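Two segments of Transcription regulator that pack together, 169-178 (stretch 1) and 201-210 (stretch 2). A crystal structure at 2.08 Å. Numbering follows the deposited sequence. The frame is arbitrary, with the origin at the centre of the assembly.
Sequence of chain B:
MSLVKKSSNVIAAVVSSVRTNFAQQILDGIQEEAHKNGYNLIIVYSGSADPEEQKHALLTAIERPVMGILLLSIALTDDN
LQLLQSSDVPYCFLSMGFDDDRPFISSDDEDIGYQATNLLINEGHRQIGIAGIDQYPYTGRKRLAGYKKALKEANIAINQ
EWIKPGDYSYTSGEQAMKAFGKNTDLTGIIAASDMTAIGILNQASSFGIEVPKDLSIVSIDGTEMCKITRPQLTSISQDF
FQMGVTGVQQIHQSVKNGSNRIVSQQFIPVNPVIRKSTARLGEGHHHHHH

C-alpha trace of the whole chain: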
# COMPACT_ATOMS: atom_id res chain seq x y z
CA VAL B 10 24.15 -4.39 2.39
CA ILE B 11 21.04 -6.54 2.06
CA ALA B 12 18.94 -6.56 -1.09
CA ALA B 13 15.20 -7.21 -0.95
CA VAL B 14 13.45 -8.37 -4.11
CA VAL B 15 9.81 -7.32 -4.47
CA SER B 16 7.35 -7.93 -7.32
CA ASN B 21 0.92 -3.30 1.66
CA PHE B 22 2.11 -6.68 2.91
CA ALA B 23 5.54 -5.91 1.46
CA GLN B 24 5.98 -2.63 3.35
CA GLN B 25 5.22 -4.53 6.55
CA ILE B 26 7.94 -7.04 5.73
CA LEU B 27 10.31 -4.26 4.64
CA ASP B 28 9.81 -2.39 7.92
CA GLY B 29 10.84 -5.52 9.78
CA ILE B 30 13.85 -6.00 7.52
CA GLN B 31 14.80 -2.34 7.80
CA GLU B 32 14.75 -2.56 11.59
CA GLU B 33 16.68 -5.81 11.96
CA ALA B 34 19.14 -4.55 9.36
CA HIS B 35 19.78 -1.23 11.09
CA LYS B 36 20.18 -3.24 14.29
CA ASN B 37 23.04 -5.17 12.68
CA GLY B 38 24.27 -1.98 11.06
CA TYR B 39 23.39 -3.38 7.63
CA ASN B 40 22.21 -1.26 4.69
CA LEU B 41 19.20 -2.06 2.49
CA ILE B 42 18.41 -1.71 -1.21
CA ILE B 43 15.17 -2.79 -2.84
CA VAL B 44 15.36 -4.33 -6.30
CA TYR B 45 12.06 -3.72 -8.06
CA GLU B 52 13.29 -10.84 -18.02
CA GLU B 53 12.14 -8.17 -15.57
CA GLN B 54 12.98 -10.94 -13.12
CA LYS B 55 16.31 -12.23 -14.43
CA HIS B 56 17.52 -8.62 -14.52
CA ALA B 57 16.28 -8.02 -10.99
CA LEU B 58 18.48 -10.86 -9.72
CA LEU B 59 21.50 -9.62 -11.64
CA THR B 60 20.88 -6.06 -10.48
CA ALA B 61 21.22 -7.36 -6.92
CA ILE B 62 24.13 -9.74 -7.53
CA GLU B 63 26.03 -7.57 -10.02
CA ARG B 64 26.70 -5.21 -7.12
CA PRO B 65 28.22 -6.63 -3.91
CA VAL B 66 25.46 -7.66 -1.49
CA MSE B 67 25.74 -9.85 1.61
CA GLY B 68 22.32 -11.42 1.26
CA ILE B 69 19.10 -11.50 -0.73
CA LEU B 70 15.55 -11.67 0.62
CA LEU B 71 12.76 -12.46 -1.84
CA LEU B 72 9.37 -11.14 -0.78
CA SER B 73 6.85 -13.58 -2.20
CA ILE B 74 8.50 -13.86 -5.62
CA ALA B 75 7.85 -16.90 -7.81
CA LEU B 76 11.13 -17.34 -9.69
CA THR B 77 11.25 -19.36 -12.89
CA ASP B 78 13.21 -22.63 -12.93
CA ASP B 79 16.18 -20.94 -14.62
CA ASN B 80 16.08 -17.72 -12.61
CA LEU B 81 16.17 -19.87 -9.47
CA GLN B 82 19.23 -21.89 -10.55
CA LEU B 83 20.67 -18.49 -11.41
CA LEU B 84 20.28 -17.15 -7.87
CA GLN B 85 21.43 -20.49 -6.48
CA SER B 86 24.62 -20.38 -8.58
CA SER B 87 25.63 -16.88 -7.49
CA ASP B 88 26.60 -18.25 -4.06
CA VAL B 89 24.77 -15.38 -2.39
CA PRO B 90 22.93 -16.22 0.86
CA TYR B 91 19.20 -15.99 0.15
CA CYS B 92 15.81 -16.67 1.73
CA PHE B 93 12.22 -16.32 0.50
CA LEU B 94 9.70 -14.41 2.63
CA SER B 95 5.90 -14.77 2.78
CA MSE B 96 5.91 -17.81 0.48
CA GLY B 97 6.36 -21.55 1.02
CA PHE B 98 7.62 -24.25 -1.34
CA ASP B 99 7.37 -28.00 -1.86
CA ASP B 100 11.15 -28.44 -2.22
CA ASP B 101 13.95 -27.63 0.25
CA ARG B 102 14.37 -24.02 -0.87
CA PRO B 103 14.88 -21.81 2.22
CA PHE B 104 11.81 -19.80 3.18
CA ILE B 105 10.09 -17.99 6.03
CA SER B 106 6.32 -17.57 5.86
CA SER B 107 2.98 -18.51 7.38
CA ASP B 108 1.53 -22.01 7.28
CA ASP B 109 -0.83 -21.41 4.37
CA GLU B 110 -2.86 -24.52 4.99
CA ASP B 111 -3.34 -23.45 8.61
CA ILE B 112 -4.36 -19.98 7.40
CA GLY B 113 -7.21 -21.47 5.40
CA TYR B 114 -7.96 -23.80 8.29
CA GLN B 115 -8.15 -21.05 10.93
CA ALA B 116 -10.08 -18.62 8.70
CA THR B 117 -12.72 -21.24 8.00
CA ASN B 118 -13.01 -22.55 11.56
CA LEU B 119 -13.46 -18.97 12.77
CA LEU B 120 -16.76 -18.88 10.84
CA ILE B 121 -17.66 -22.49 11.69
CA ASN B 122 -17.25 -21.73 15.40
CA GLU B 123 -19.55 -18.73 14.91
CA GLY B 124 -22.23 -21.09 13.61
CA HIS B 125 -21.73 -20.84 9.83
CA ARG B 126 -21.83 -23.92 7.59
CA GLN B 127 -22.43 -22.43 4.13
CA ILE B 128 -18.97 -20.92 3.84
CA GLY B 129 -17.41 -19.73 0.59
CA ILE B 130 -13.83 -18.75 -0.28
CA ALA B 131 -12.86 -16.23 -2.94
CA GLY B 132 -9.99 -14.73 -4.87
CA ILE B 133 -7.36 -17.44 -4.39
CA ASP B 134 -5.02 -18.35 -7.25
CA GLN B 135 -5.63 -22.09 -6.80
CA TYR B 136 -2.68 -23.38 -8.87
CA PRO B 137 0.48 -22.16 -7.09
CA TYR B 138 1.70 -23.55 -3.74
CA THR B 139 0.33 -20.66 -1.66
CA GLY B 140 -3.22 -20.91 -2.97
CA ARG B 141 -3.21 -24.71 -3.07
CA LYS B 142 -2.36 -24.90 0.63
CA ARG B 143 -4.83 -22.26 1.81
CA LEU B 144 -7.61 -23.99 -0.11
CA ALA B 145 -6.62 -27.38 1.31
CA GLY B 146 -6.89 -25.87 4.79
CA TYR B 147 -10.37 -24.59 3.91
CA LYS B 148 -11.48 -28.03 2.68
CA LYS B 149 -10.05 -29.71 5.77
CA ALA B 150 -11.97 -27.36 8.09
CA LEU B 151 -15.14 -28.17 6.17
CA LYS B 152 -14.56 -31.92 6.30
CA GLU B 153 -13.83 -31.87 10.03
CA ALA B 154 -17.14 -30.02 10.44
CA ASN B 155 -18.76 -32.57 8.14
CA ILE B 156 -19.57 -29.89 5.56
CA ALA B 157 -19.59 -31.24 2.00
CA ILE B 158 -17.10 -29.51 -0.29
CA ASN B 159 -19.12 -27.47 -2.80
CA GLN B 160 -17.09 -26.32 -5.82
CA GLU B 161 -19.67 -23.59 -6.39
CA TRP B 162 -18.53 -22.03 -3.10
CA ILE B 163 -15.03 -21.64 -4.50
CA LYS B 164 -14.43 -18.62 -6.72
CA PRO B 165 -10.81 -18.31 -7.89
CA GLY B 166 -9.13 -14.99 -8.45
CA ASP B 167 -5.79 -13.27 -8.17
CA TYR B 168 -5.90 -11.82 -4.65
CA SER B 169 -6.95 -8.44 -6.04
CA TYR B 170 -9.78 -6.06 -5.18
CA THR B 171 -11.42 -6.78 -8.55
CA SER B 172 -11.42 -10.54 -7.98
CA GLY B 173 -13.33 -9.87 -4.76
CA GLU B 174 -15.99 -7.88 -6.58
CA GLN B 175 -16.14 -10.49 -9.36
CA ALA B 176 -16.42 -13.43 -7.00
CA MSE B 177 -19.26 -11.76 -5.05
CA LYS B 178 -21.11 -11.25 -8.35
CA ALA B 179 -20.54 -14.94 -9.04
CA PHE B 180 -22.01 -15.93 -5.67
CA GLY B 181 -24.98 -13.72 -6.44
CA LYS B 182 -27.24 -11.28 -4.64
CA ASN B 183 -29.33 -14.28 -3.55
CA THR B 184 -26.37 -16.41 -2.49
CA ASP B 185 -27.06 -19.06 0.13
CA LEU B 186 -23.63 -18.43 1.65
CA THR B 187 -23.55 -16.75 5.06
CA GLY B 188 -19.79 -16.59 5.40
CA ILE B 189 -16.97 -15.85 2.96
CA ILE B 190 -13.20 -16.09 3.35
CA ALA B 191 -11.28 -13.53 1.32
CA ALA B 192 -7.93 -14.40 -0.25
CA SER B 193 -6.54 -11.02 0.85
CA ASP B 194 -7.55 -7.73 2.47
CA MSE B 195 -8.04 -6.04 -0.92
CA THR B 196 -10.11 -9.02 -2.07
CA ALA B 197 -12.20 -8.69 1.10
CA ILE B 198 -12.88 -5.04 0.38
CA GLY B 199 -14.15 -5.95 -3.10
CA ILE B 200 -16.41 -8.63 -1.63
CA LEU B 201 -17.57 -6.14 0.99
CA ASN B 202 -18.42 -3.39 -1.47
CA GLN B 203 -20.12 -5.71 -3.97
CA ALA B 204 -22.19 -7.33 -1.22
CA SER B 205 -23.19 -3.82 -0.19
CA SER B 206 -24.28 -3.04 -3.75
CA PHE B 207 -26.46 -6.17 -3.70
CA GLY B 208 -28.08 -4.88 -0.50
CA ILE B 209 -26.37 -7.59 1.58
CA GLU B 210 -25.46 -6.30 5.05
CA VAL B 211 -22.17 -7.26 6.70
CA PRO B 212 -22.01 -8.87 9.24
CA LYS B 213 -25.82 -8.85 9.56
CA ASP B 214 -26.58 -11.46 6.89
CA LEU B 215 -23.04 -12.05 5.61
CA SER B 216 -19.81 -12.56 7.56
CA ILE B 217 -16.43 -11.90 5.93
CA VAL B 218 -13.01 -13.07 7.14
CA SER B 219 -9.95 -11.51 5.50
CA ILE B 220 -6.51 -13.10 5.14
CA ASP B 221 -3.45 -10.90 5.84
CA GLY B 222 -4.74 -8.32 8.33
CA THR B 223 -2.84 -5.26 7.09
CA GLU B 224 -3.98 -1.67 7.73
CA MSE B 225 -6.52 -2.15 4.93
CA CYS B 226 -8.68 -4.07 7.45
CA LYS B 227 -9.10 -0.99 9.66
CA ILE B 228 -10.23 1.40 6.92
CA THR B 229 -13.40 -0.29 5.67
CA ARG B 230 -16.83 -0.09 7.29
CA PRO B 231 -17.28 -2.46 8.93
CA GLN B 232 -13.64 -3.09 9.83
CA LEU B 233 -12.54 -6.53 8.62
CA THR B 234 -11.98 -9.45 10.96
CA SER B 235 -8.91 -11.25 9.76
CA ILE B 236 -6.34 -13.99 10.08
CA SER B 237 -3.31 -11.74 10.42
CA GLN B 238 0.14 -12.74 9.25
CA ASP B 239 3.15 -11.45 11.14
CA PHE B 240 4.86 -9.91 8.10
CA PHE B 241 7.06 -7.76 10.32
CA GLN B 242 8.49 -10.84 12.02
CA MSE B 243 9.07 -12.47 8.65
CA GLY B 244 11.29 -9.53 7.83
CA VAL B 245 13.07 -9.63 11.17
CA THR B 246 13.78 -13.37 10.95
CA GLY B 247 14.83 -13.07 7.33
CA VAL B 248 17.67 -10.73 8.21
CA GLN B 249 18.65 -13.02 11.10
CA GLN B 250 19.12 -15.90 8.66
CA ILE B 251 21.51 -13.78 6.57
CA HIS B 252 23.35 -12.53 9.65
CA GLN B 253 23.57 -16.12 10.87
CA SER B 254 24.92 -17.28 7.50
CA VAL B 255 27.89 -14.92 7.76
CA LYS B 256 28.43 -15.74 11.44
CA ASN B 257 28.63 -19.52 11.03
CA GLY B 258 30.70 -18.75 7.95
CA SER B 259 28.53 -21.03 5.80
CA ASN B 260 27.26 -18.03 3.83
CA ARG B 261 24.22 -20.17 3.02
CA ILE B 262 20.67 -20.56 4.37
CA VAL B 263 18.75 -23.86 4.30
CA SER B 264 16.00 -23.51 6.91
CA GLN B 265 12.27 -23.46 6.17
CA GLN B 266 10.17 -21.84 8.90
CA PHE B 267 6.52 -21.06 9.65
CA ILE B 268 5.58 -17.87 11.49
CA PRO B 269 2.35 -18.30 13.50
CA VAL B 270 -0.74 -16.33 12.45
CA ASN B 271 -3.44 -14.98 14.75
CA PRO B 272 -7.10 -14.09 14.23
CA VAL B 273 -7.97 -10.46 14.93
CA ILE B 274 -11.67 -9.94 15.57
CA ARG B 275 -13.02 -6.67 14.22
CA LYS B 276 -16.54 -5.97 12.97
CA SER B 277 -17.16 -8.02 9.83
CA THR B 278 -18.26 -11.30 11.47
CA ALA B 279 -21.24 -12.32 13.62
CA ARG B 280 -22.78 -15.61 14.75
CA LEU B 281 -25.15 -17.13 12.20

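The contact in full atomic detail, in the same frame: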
# COMPACT_ATOMS: atom_id res chain seq x y z
N SER B 169 -6.73 -9.87 -5.87
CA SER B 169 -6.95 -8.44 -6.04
C SER B 169 -8.33 -7.97 -5.58
O SER B 169 -9.19 -8.77 -5.23
CB SER B 169 -6.78 -8.06 -7.52
OG SER B 169 -7.82 -8.63 -8.29
N TYR B 170 -8.51 -6.66 -5.57
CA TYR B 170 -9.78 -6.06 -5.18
C TYR B 170 -10.85 -6.47 -6.21
O TYR B 170 -11.96 -6.85 -5.85
CB TYR B 170 -9.65 -4.54 -5.16
CG TYR B 170 -10.95 -3.81 -4.96
CD1 TYR B 170 -11.46 -3.59 -3.69
CD2 TYR B 170 -11.65 -3.30 -6.05
CE1 TYR B 170 -12.64 -2.87 -3.50
CE2 TYR B 170 -12.83 -2.57 -5.87
CZ TYR B 170 -13.31 -2.36 -4.59
OH TYR B 170 -14.47 -1.64 -4.41
N THR B 171 -10.49 -6.42 -7.49
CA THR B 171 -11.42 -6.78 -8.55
C THR B 171 -11.92 -8.23 -8.44
O THR B 171 -13.09 -8.50 -8.65
CB THR B 171 -10.78 -6.58 -9.94
OG1 THR B 171 -10.50 -5.19 -10.14
CG2 THR B 171 -11.73 -7.06 -11.04
N SER B 172 -11.02 -9.15 -8.10
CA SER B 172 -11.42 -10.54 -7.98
C SER B 172 -12.45 -10.71 -6.85
O SER B 172 -13.28 -11.62 -6.87
CB SER B 172 -10.20 -11.42 -7.75
OG SER B 172 -9.48 -11.01 -6.61
N GLY B 173 -12.38 -9.82 -5.86
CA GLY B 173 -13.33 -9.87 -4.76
C GLY B 173 -14.69 -9.45 -5.28
O GLY B 173 -15.70 -10.11 -5.02
N GLU B 174 -14.73 -8.35 -6.02
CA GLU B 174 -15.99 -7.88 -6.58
C GLU B 174 -16.57 -8.92 -7.53
O GLU B 174 -17.79 -9.17 -7.53
CB GLU B 174 -15.80 -6.59 -7.37
CG GLU B 174 -15.38 -5.37 -6.58
CD GLU B 174 -15.29 -4.16 -7.50
OE1 GLU B 174 -14.60 -4.27 -8.54
OE2 GLU B 174 -15.91 -3.13 -7.20
N GLN B 175 -15.71 -9.51 -8.36
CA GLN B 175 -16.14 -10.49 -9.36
C GLN B 175 -16.67 -11.76 -8.72
O GLN B 175 -17.68 -12.31 -9.15
CB GLN B 175 -14.99 -10.84 -10.33
CG GLN B 175 -14.53 -9.65 -11.19
CD GLN B 175 -15.69 -8.94 -11.86
OE1 GLN B 175 -16.46 -8.24 -11.19
NE2 GLN B 175 -15.83 -9.11 -13.17
N ALA B 176 -15.98 -12.24 -7.69
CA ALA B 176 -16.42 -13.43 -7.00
C ALA B 176 -17.77 -13.20 -6.31
O ALA B 176 -18.62 -14.09 -6.30
CB ALA B 176 -15.36 -13.85 -5.97
N MSE B 177 -17.98 -12.02 -5.73
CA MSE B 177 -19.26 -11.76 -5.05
C MSE B 177 -20.40 -11.76 -6.08
O MSE B 177 -21.51 -12.21 -5.80
CB MSE B 177 -19.20 -10.44 -4.27
CG MSE B 177 -20.45 -10.12 -3.42
SE MSE B 177 -20.83 -11.44 -2.02
CE MSE B 177 -22.50 -12.20 -2.68
N LYS B 178 -20.11 -11.26 -7.29
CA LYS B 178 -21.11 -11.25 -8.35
C LYS B 178 -21.43 -12.70 -8.70
O LYS B 178 -22.59 -13.06 -8.90
CB LYS B 178 -20.57 -10.50 -9.58
CG LYS B 178 -20.39 -9.01 -9.36
CD LYS B 178 -19.74 -8.34 -10.56
CE LYS B 178 -19.45 -6.86 -10.30
NZ LYS B 178 -18.75 -6.27 -11.47
N LEU B 201 -16.81 -7.02 0.12
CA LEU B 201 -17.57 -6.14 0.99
C LEU B 201 -18.39 -5.10 0.24
O LEU B 201 -19.58 -4.89 0.53
CB LEU B 201 -16.62 -5.42 1.95
CG LEU B 201 -17.19 -4.73 3.20
CD1 LEU B 201 -16.06 -4.06 4.00
CD2 LEU B 201 -18.20 -3.69 2.80
N ASN B 202 -17.74 -4.42 -0.70
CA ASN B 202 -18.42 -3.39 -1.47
C ASN B 202 -19.47 -3.98 -2.41
O ASN B 202 -20.55 -3.42 -2.54
CB ASN B 202 -17.41 -2.55 -2.26
CG ASN B 202 -16.58 -1.62 -1.37
OD1 ASN B 202 -16.95 -1.36 -0.22
ND2 ASN B 202 -15.48 -1.12 -1.90
N GLN B 203 -19.16 -5.11 -3.06
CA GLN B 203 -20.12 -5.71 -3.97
C GLN B 203 -21.33 -6.23 -3.21
O GLN B 203 -22.46 -6.10 -3.67
CB GLN B 203 -19.52 -6.86 -4.79
CG GLN B 203 -20.49 -7.41 -5.85
CD GLN B 203 -20.93 -6.35 -6.85
OE1 GLN B 203 -22.09 -6.31 -7.27
NE2 GLN B 203 -20.01 -5.49 -7.24
N ALA B 204 -21.09 -6.83 -2.04
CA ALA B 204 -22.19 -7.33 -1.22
C ALA B 204 -23.09 -6.14 -0.90
O ALA B 204 -24.31 -6.21 -1.01
CB ALA B 204 -21.65 -7.92 0.08
N SER B 205 -22.47 -5.03 -0.52
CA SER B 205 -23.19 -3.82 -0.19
C SER B 205 -24.07 -3.37 -1.36
O SER B 205 -25.23 -2.99 -1.16
CB SER B 205 -22.21 -2.71 0.20
OG SER B 205 -22.91 -1.54 0.56
N SER B 206 -23.53 -3.43 -2.57
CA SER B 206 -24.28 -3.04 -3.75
C SER B 206 -25.48 -3.96 -3.98
O SER B 206 -26.50 -3.54 -4.55
CB SER B 206 -23.38 -3.05 -4.99
OG SER B 206 -22.39 -2.04 -4.89
N PHE B 207 -25.37 -5.22 -3.56
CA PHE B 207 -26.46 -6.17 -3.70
C PHE B 207 -27.47 -6.01 -2.54
O PHE B 207 -28.48 -6.71 -2.48
CB PHE B 207 -25.94 -7.62 -3.69
CG PHE B 207 -25.32 -8.08 -5.00
CD1 PHE B 207 -25.70 -7.51 -6.21
CD2 PHE B 207 -24.42 -9.14 -5.02
CE1 PHE B 207 -25.19 -7.98 -7.42
CE2 PHE B 207 -23.90 -9.63 -6.23
CZ PHE B 207 -24.30 -9.05 -7.43
N GLY B 208 -27.19 -5.09 -1.63
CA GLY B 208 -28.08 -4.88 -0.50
C GLY B 208 -27.87 -5.91 0.60
O GLY B 208 -28.74 -6.09 1.46
N ILE B 209 -26.72 -6.59 0.57
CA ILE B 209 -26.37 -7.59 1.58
C ILE B 209 -25.59 -6.90 2.70
O ILE B 209 -24.52 -6.34 2.46
CB ILE B 209 -25.50 -8.72 0.96
CG1 ILE B 209 -26.28 -9.46 -0.12
CG2 ILE B 209 -25.05 -9.71 2.05
CD1 ILE B 209 -25.48 -10.51 -0.86
N GLU B 210 -26.12 -6.94 3.91
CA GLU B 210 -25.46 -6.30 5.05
C GLU B 210 -24.41 -7.16 5.74
O GLU B 210 -24.63 -8.33 6.02
CB GLU B 210 -26.52 -5.88 6.07
CG GLU B 210 -27.56 -4.95 5.50
CD GLU B 210 -28.72 -4.75 6.45
OE1 GLU B 210 -28.48 -4.20 7.55
OE2 GLU B 210 -29.85 -5.14 6.10

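Two helices of the same chain, 170-178 and 201-206, run in roughly the same direction, their axes inclined by 36° and 8.3 Å apart at closest approach. Stretch 2 begins inside its helix with Leu 201, whose CA-to-CB bond points away from the partner, so this buried leucine takes no part in the contact.

The CA-to-CB bond of Asn 202 points toward stretch 1, and the residue makes the one hydrogen bond between the two segments. Asn 202 ND2 donates to Tyr 170 OH at 2.8 Å, with a nearly straight N-H...O angle of 169°. The amide lies at the edge of the tyrosine ring, near its plane, where a phenol oxygen can readily accept. Asparagine suits this buried site because its short side chain carries a donor, while Tyr 170, starting sideways, is long enough for its end to reach it.

One residue on, Gln 203 lies where the backbones come nearest, its CA 5.3 Å from Glu 174 CA. Its whole length packs: Gln 203 CB lies 3.6 Å from Met 177 CB, and Gln 203 CG is 3.6 Å from Glu 174 O. Glu 174 O already accepts from Lys 178 N at 3.1 Å. At the end of the side chain, Gln 203 NE2 lies 3.4 Å from Lys 178 CE, against the aliphatic part of the lysine. Glutamine suits the place because both its methylenes and its amide lie along the other helix.

Ala 204 brings little bulk, and the selenomethionine Met 177 lies close to its backbone: Met 177 CG is 3.6 Å from Ala 204 N, and Met 177 SE is 4.2 Å from Ala 204 CB. Ser 205 and Ser 206, small, polar and exposed, make no contact with stretch 1.

The CA-to-CB bond of Phe 207 points toward the partner. Its ring presents an edge to the other helix, with Phe 207 CE2 3.5 Å from Met 177 O and 3.9 Å from Lys 178 CA, while Phe 207 CD2 is 4.3 Å from Met 177 CE. Gly 208 is the first residue to leave helical phi/psi, in a Schellman motif. Its positive phi of 81° suits glycine, since a CB here would be jammed against the preceding carbonyl oxygen. In this turn Ile 209 N donates to Ala 204 O at 2.9 Å; the isoleucine's CA-to-CB bond points toward stretch 1, and Ile 209 CD1 lies 3.9 Å from Met 177 CE. The flexible, apolar Met 177 therefore touches Gln 203, Ala 204, Phe 207 and Ile 209.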